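Local coordinates for protein beta-L-arabinobiosidase (Bacteroides thetaiotaomicron, PDB 5MQR) that probably hydrolyses glycosidic bonds in plant pectin as a beta-L-arabinobiosidase or arabinofuranosidase of a gut bacterium, and may have sialidase activity, at residues K260-F265 with W294-L299; W279-T284 with V298-G303. All coordinates share one frame; numbering follows the deposited sequence.

Contact 1 (K260-F265 with W294-L299); sequences KGYKAF and WAEPVL
Tyr262 reaches across to Val298, its CB packed on the indole of Trp279 and its CD1 against Leu283. Contact with the 294-299 segment begins further along the ring: CE2 meets Val298 CG2 at 3.9 Å, and CZ and OH then close on the branch carbon, with OH 3.8 Å from Val298 CB. Val298 CG1 stands over one ring face, off-centre and 4.1 Å above the plane, and Lys260 CB covers the opposite face, again off-centre. These loops run into the first and last strands of a four-stranded antiparallel sheet, 266-269 to 299-300, consistent with one blade of the beta-propeller. Deeper in the sheet, Phe265 and Trp294 form an offset edge-to-face pair with planes at 79° and centroids of the phenyl and six-membered indole rings 5.5 Å apart. Phe265 CG is anti to the backbone N (chi1 175°), which carries the ring edge to the indole, where CE2 comes within 3.6 Å of Trp294 CZ2. At the exposed end, Glu296, bent at chi2 (-76°), turns its carboxylate to Lys260, and NZ forms a long salt bridge of 3.7 Å with OE2.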
ATOM      1  N   LYS A 260       6.646  23.362 -34.647  1.00 44.45           N
ATOM      2  CA  LYS A 260       5.627  24.122 -33.903  1.00 44.29           C
ATOM      3  C   LYS A 260       6.099  24.440 -32.485  1.00 41.15           C
ATOM      4  O   LYS A 260       6.749  23.625 -31.823  1.00 38.94           O
ATOM      5  CB  LYS A 260       4.286  23.367 -33.855  1.00 46.04           C
ATOM      6  CG  LYS A 260       3.524  23.410 -35.168  1.00 49.58           C
ATOM      7  CD  LYS A 260       2.790  22.103 -35.480  1.00 51.65           C
ATOM      8  CE  LYS A 260       2.211  22.113 -36.901  1.00 54.08           C
ATOM      9  NZ  LYS A 260       1.814  20.755 -37.371  1.00 55.32           N
ATOM     10  N   GLY A 261       5.726  25.630 -32.028  1.00 40.29           N
ATOM     11  CA  GLY A 261       6.177  26.185 -30.752  1.00 38.84           C
ATOM     12  C   GLY A 261       5.389  25.698 -29.560  1.00 37.29           C
ATOM     13  O   GLY A 261       4.837  26.487 -28.819  1.00 37.43           O
ATOM     14  N   TYR A 262       5.349  24.385 -29.388  1.00 36.26           N
ATOM     15  CA  TYR A 262       4.827  23.778 -28.198  1.00 35.13           C
ATOM     16  C   TYR A 262       5.887  24.045 -27.145  1.00 33.84           C
ATOM     17  O   TYR A 262       7.081  24.108 -27.461  1.00 33.51           O
ATOM     18  CB  TYR A 262       4.599  22.283 -28.405  1.00 35.80           C
ATOM     19  CG  TYR A 262       3.617  21.942 -29.517  1.00 37.90           C
ATOM     20  CD1 TYR A 262       2.361  22.575 -29.601  1.00 38.36           C
ATOM     21  CD2 TYR A 262       3.936  21.002 -30.500  1.00 39.46           C
ATOM     22  CE1 TYR A 262       1.460  22.271 -30.617  1.00 38.94           C
ATOM     23  CE2 TYR A 262       3.034  20.694 -31.523  1.00 40.26           C
ATOM     24  CZ  TYR A 262       1.801  21.323 -31.566  1.00 39.58           C
ATOM     25  OH  TYR A 262       0.928  21.005 -32.567  1.00 40.16           O
ATOM     26  N   LYS A 263       5.459  24.204 -25.901  1.00 32.38           N
ATOM     27  CA  LYS A 263       6.313  24.831 -24.900  1.00 31.76           C
ATOM     28  C   LYS A 263       6.746  23.913 -23.796  1.00 29.03           C
ATOM     29  O   LYS A 263       5.954  23.122 -23.322  1.00 27.66           O
ATOM     30  CB  LYS A 263       5.581  26.009 -24.281  1.00 33.43           C
ATOM     31  CG  LYS A 263       4.974  26.882 -25.347  1.00 36.01           C
ATOM     32  CD  LYS A 263       4.928  28.345 -24.986  1.00 37.46           C
ATOM     33  CE  LYS A 263       4.690  29.137 -26.265  1.00 39.60           C
ATOM     34  NZ  LYS A 263       4.403  30.545 -25.911  1.00 40.88           N
ATOM     35  N   ALA A 264       8.002  24.067 -23.378  1.00 27.46           N
ATOM     36  CA  ALA A 264       8.544  23.398 -22.198  1.00 26.04           C
ATOM     37  C   ALA A 264       8.457  21.874 -22.304  1.00 24.77           C
ATOM     38  O   ALA A 264       8.033  21.190 -21.361  1.00 23.82           O
ATOM     39  CB  ALA A 264       7.848  23.911 -20.939  1.00 25.90           C
ATOM     40  N   PHE A 265       8.834  21.369 -23.476  1.00 24.52           N
ATOM     41  CA  PHE A 265       8.939  19.935 -23.742  1.00 24.63           C
ATOM     42  C   PHE A 265       9.621  19.177 -22.605  1.00 24.07           C
ATOM     43  O   PHE A 265      10.659  19.591 -22.081  1.00 23.45           O
ATOM     44  CB  PHE A 265       9.720  19.732 -25.044  1.00 25.79           C
ATOM     45  CG  PHE A 265      10.016  18.294 -25.390  1.00 26.00           C
ATOM     46  CD1 PHE A 265      11.134  17.652 -24.866  1.00 26.00           C
ATOM     47  CD2 PHE A 265       9.208  17.610 -26.289  1.00 26.72           C
ATOM     48  CE1 PHE A 265      11.421  16.336 -25.196  1.00 26.98           C
ATOM     49  CE2 PHE A 265       9.482  16.283 -26.640  1.00 27.48           C
ATOM     50  CZ  PHE A 265      10.595  15.642 -26.091  1.00 27.68           C
ATOM     51  N   TRP A 294       6.995  12.720 -34.363  1.00 35.44           N
ATOM     52  CA  TRP A 294       5.996  12.743 -33.292  1.00 34.08           C
ATOM     53  C   TRP A 294       4.608  12.560 -33.854  1.00 34.62           C
ATOM     54  O   TRP A 294       4.313  13.046 -34.940  1.00 35.19           O
ATOM     55  CB  TRP A 294       6.106  14.055 -32.525  1.00 32.74           C
ATOM     56  CG  TRP A 294       7.411  14.139 -31.770  1.00 31.94           C
ATOM     57  CD1 TRP A 294       8.583  14.717 -32.205  1.00 32.50           C
ATOM     58  CD2 TRP A 294       7.692  13.606 -30.476  1.00 30.51           C
ATOM     59  NE1 TRP A 294       9.564  14.573 -31.252  1.00 31.36           N
ATOM     60  CE2 TRP A 294       9.045  13.893 -30.185  1.00 30.34           C
ATOM     61  CE3 TRP A 294       6.935  12.905 -29.531  1.00 29.79           C
ATOM     62  CZ2 TRP A 294       9.650  13.520 -28.997  1.00 29.56           C
ATOM     63  CZ3 TRP A 294       7.548  12.530 -28.347  1.00 29.23           C
ATOM     64  CH2 TRP A 294       8.897  12.855 -28.090  1.00 29.10           C
ATOM     65  N   ALA A 295       3.772  11.841 -33.125  1.00 35.12           N
ATOM     66  CA  ALA A 295       2.425  11.554 -33.594  1.00 37.75           C
ATOM     67  C   ALA A 295       1.582  12.832 -33.576  1.00 40.01           C
ATOM     68  O   ALA A 295       1.636  13.605 -32.618  1.00 39.75           O
ATOM     69  CB  ALA A 295       1.767  10.455 -32.761  1.00 36.67           C
ATOM     70  N   GLU A 296       0.868  13.047 -34.683  1.00 44.58           N
ATOM     71  CA  GLU A 296      -0.151  14.077 -34.858  1.00 47.30           C
ATOM     72  C   GLU A 296      -1.551  13.409 -34.761  1.00 47.57           C
ATOM     73  O   GLU A 296      -1.675  12.180 -34.930  1.00 46.35           O
ATOM     74  CB  GLU A 296       0.025  14.766 -36.211  1.00 51.75           C
ATOM     75  CG  GLU A 296       1.394  15.436 -36.426  1.00 56.16           C
ATOM     76  CD  GLU A 296       1.587  16.777 -35.686  1.00 60.77           C
ATOM     77  OE1 GLU A 296       0.672  17.192 -34.933  1.00 68.62           O
ATOM     78  OE2 GLU A 296       2.649  17.445 -35.857  1.00 60.32           O
ATOM     79  N   PRO A 297      -2.601  14.172 -34.426  1.00 46.56           N
ATOM     80  CA  PRO A 297      -2.522  15.579 -33.985  1.00 44.59           C
ATOM     81  C   PRO A 297      -2.040  15.672 -32.517  1.00 40.40           C
ATOM     82  O   PRO A 297      -2.250  14.733 -31.744  1.00 38.49           O
ATOM     83  CB  PRO A 297      -3.982  16.038 -34.106  1.00 45.76           C
ATOM     84  CG  PRO A 297      -4.787  14.766 -33.818  1.00 46.59           C
ATOM     85  CD  PRO A 297      -3.887  13.563 -34.019  1.00 46.08           C
ATOM     86  N   VAL A 298      -1.356  16.761 -32.162  1.00 37.33           N
ATOM     87  CA  VAL A 298      -0.918  16.961 -30.788  1.00 35.38           C
ATOM     88  C   VAL A 298      -2.044  17.660 -30.045  1.00 34.68           C
ATOM     89  O   VAL A 298      -2.343  18.821 -30.320  1.00 35.30           O
ATOM     90  CB  VAL A 298       0.372  17.807 -30.681  1.00 34.75           C
ATOM     91  CG1 VAL A 298       0.730  18.042 -29.217  1.00 33.42           C
ATOM     92  CG2 VAL A 298       1.534  17.132 -31.405  1.00 35.20           C
ATOM     93  N   LEU A 299      -2.648  16.959 -29.096  1.00 33.40           N
ATOM     94  CA  LEU A 299      -3.754  17.483 -28.340  1.00 33.09           C
ATOM     95  C   LEU A 299      -3.471  17.452 -26.845  1.00 32.07           C
ATOM     96  O   LEU A 299      -2.568  16.745 -26.376  1.00 30.62           O
ATOM     97  CB  LEU A 299      -5.012  16.669 -28.641  1.00 33.70           C
ATOM     98  CG  LEU A 299      -5.455  16.613 -30.106  1.00 35.24           C
ATOM     99  CD1 LEU A 299      -6.664  15.695 -30.237  1.00 35.49           C
ATOM    100  CD2 LEU A 299      -5.743  17.993 -30.695  1.00 35.79           C
TER

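Contact 2 (W279-T284 with V298-G303); sequences WKHALT and VLRAKG
His281 CB lies over one face of the Arg300 guanidinium, 3.8 Å above its plane and displaced from its centre, while waters 1 and 2 sit at the guanidinium edge, in plane. Water 1 also lies at the edge of the imidazole, whose plane is turned 62° from the guanidinium. The strands 283-287 and 299-300 make an antiparallel hairpin, the last two strands of a four-stranded antiparallel sheet, consistent with a propeller blade. Arg300 NH1 donates to both waters, at 2.6 Å to water 1; the onward bond from water 1 to His281 ND1 is weak, whereas water 2 reaches the backbone O of His281. Arg300 is extended from CG to NE and also touches a crystal neighbour, so lattice packing may influence its pose. Leu283 and Arg300 form a non-hydrogen-bonded pair, CA atoms 4.1 Å apart, with diverging side chains. On either side of it run the bonds from Ala301 N to Ala282 O (2.8 Å) and from Thr284 N to Leu299 O (3.0 Å), both bent at hydrogen, to 141° and 137°. Val298 crosses Trp279 at about a right angle, its CG1 3.6 Å from Trp279 CZ3, and in-plane neighbours at the indole edge are Leu283 C and Thr284 N. Thr284 OG1, set anti to the backbone N, bonds to Ser277 O, and CG2 is turned to Ala301 CB. At the Thr284/Leu299 pair water 3 stands between the strands, accepting from Leu299 N at 2.8 Å and donating to Thr284 O at 2.7 Å.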
ATOM      1  N   TRP A 279       4.040  18.996 -22.910  1.00 24.34           N
ATOM      2  CA  TRP A 279       4.317  20.393 -23.040  1.00 25.09           C
ATOM      3  C   TRP A 279       3.319  21.135 -22.153  1.00 25.08           C
ATOM      4  O   TRP A 279       2.425  20.523 -21.562  1.00 24.29           O
ATOM      5  CB  TRP A 279       4.090  20.802 -24.484  1.00 25.58           C
ATOM      6  CG  TRP A 279       5.030  20.268 -25.548  1.00 26.00           C
ATOM      7  CD1 TRP A 279       6.233  20.823 -25.953  1.00 26.38           C
ATOM      8  CD2 TRP A 279       4.785  19.171 -26.436  1.00 25.94           C
ATOM      9  NE1 TRP A 279       6.755  20.105 -26.995  1.00 26.62           N
ATOM     10  CE2 TRP A 279       5.888  19.094 -27.321  1.00 26.63           C
ATOM     11  CE3 TRP A 279       3.756  18.229 -26.552  1.00 25.80           C
ATOM     12  CZ2 TRP A 279       5.985  18.111 -28.319  1.00 27.05           C
ATOM     13  CZ3 TRP A 279       3.844  17.244 -27.546  1.00 26.35           C
ATOM     14  CH2 TRP A 279       4.957  17.198 -28.417  1.00 27.09           C
ATOM     15  N   LYS A 280       3.446  22.452 -22.082  1.00 26.48           N
ATOM     16  CA  LYS A 280       2.429  23.296 -21.437  1.00 27.98           C
ATOM     17  C   LYS A 280       0.997  23.016 -21.928  1.00 29.49           C
ATOM     18  O   LYS A 280       0.777  22.681 -23.119  1.00 30.44           O
ATOM     19  CB  LYS A 280       2.728  24.766 -21.687  1.00 29.00           C
ATOM     20  CG  LYS A 280       3.850  25.330 -20.843  1.00 29.07           C
ATOM     21  CD  LYS A 280       3.794  26.852 -20.850  1.00 29.57           C
ATOM     22  CE  LYS A 280       4.926  27.432 -20.026  1.00 29.69           C
ATOM     23  NZ  LYS A 280       4.657  28.876 -19.798  1.00 30.78           N
ATOM     24  N   HIS A 281       0.040  23.166 -21.006  1.00 30.11           N
ATOM     25  CA  HIS A 281      -1.388  22.799 -21.217  1.00 30.81           C
ATOM     26  C   HIS A 281      -1.581  21.293 -21.315  1.00 29.52           C
ATOM     27  O   HIS A 281      -2.620  20.810 -21.755  1.00 29.16           O
ATOM     28  CB  HIS A 281      -2.002  23.509 -22.439  1.00 32.95           C
ATOM     29  CG  HIS A 281      -1.868  24.997 -22.390  1.00 35.64           C
ATOM     30  ND1 HIS A 281      -2.682  25.792 -21.605  1.00 36.70           N
ATOM     31  CD2 HIS A 281      -1.006  25.837 -23.012  1.00 37.31           C
ATOM     32  CE1 HIS A 281      -2.330  27.057 -21.749  1.00 37.39           C
ATOM     33  NE2 HIS A 281      -1.317  27.111 -22.598  1.00 37.92           N
ATOM     34  N   ALA A 282      -0.571  20.559 -20.865  1.00 28.40           N
ATOM     35  CA  ALA A 282      -0.498  19.133 -21.032  1.00 27.24           C
ATOM     36  C   ALA A 282      -0.786  18.658 -22.469  1.00 26.51           C
ATOM     37  O   ALA A 282      -1.359  17.592 -22.661  1.00 25.71           O
ATOM     38  CB  ALA A 282      -1.403  18.466 -20.005  1.00 26.74           C
ATOM     39  N   LEU A 283      -0.366  19.425 -23.481  1.00 26.71           N
ATOM     40  CA  LEU A 283      -0.269  18.855 -24.826  1.00 27.40           C
ATOM     41  C   LEU A 283       0.664  17.635 -24.743  1.00 26.65           C
ATOM     42  O   LEU A 283       1.610  17.579 -23.929  1.00 25.49           O
ATOM     43  CB  LEU A 283       0.240  19.844 -25.879  1.00 28.41           C
ATOM     44  CG  LEU A 283      -0.604  21.103 -26.164  1.00 29.60           C
ATOM     45  CD1 LEU A 283       0.063  21.987 -27.198  1.00 30.09           C
ATOM     46  CD2 LEU A 283      -2.013  20.800 -26.629  1.00 30.09           C
ATOM     47  N   THR A 284       0.367  16.634 -25.555  1.00 26.71           N
ATOM     48  CA  THR A 284       1.063  15.365 -25.413  1.00 26.01           C
ATOM     49  C   THR A 284       1.143  14.604 -26.723  1.00 26.58           C
ATOM     50  O   THR A 284       0.266  14.714 -27.572  1.00 26.84           O
ATOM     51  CB  THR A 284       0.445  14.543 -24.281  1.00 24.90           C
ATOM     52  OG1 THR A 284       1.292  13.427 -23.968  1.00 24.08           O
ATOM     53  CG2 THR A 284      -0.952  14.077 -24.670  1.00 25.31           C
ATOM     54  N   VAL A 298      -1.356  16.761 -32.162  1.00 37.33           N
ATOM     55  CA  VAL A 298      -0.918  16.961 -30.788  1.00 35.38           C
ATOM     56  C   VAL A 298      -2.044  17.660 -30.045  1.00 34.68           C
ATOM     57  O   VAL A 298      -2.343  18.821 -30.320  1.00 35.30           O
ATOM     58  CB  VAL A 298       0.372  17.807 -30.681  1.00 34.75           C
ATOM     59  CG1 VAL A 298       0.730  18.042 -29.217  1.00 33.42           C
ATOM     60  CG2 VAL A 298       1.534  17.132 -31.405  1.00 35.20           C
ATOM     61  N   LEU A 299      -2.648  16.959 -29.096  1.00 33.40           N
ATOM     62  CA  LEU A 299      -3.754  17.483 -28.340  1.00 33.09           C
ATOM     63  C   LEU A 299      -3.471  17.452 -26.845  1.00 32.07           C
ATOM     64  O   LEU A 299      -2.568  16.745 -26.376  1.00 30.62           O
ATOM     65  CB  LEU A 299      -5.012  16.669 -28.641  1.00 33.70           C
ATOM     66  CG  LEU A 299      -5.455  16.613 -30.106  1.00 35.24           C
ATOM     67  CD1 LEU A 299      -6.664  15.695 -30.237  1.00 35.49           C
ATOM     68  CD2 LEU A 299      -5.743  17.993 -30.695  1.00 35.79           C
ATOM     69  N   ARG A 300      -4.289  18.209 -26.109  1.00 31.97           N
ATOM     70  CA  ARG A 300      -4.273  18.199 -24.659  1.00 31.82           C
ATOM     71  C   ARG A 300      -4.514  16.789 -24.193  1.00 30.43           C
ATOM     72  O   ARG A 300      -5.287  16.063 -24.790  1.00 31.11           O
ATOM     73  CB  ARG A 300      -5.360  19.095 -24.081  1.00 33.32           C
ATOM     74  CG  ARG A 300      -5.161  20.587 -24.311  1.00 35.70           C
ATOM     75  CD  ARG A 300      -6.363  21.378 -23.812  1.00 37.57           C
ATOM     76  NE  ARG A 300      -6.233  22.844 -23.946  1.00 39.36           N
ATOM     77  CZ  ARG A 300      -5.947  23.709 -22.956  1.00 40.84           C
ATOM     78  NH1 ARG A 300      -5.712  23.316 -21.698  1.00 40.99           N
ATOM     79  NH2 ARG A 300      -5.881  25.012 -23.227  1.00 42.39           N
ATOM     80  N   ALA A 301      -3.853  16.421 -23.109  1.00 29.72           N
ATOM     81  CA  ALA A 301      -3.996  15.111 -22.510  1.00 29.38           C
ATOM     82  C   ALA A 301      -5.358  15.053 -21.861  1.00 29.48           C
ATOM     83  O   ALA A 301      -5.666  15.877 -20.988  1.00 28.79           O
ATOM     84  CB  ALA A 301      -2.901  14.886 -21.483  1.00 29.02           C
ATOM     85  N   LYS A 302      -6.169  14.093 -22.285  1.00 29.57           N
ATOM     86  CA  LYS A 302      -7.574  14.064 -21.888  1.00 30.68           C
ATOM     87  C   LYS A 302      -7.666  13.864 -20.390  1.00 28.28           C
ATOM     88  O   LYS A 302      -6.903  13.081 -19.805  1.00 27.79           O
ATOM     89  CB  LYS A 302      -8.367  12.983 -22.652  1.00 33.50           C
ATOM     90  CG  LYS A 302      -8.552  13.371 -24.112  1.00 37.42           C
ATOM     91  CD  LYS A 302      -9.462  12.451 -24.917  1.00 40.89           C
ATOM     92  CE  LYS A 302      -9.614  13.017 -26.345  1.00 44.43           C
ATOM     93  NZ  LYS A 302     -10.745  12.384 -27.109  1.00 46.36           N
ATOM     94  N   GLY A 303      -8.549  14.631 -19.775  1.00 26.25           N
ATOM     95  CA  GLY A 303      -8.792  14.538 -18.348  1.00 25.85           C
ATOM     96  C   GLY A 303      -7.880  15.364 -17.442  1.00 25.38           C
ATOM     97  O   GLY A 303      -8.275  15.680 -16.300  1.00 25.26           O
TER
HETATM   98  O   HOH W   1      -5.583  25.358 -20.041  1.00 37.89           O
HETATM   99  O   HOH W   2      -5.208  20.969 -20.433  1.00 39.34           O
HETATM  100  O   HOH W   3      -2.388  14.300 -28.128  1.00 27.95           O

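In the fold
Contacts 1 and 2, whose centres are 8 Å apart, lie on the same four-stranded sheet and share Val298 and Leu299. Contact 2 joins neighbouring strands directly, by backbone bonds and water, whereas contact 1 brings together two loops almost wholly through side chains, by aromatic and aliphatic packing with one long ionic pair. Each has a buried side and an exposed side: Phe265 and Trp294 are buried in contact 1, Trp279 and Ala301 in contact 2, with Glu296 and Arg300 outside. The indole of Trp279 joins them, meeting the rings of Tyr262 and Phe265, and Lys263 O is 2.9 Å from Lys280 N, a probable hydrogen bond between the two.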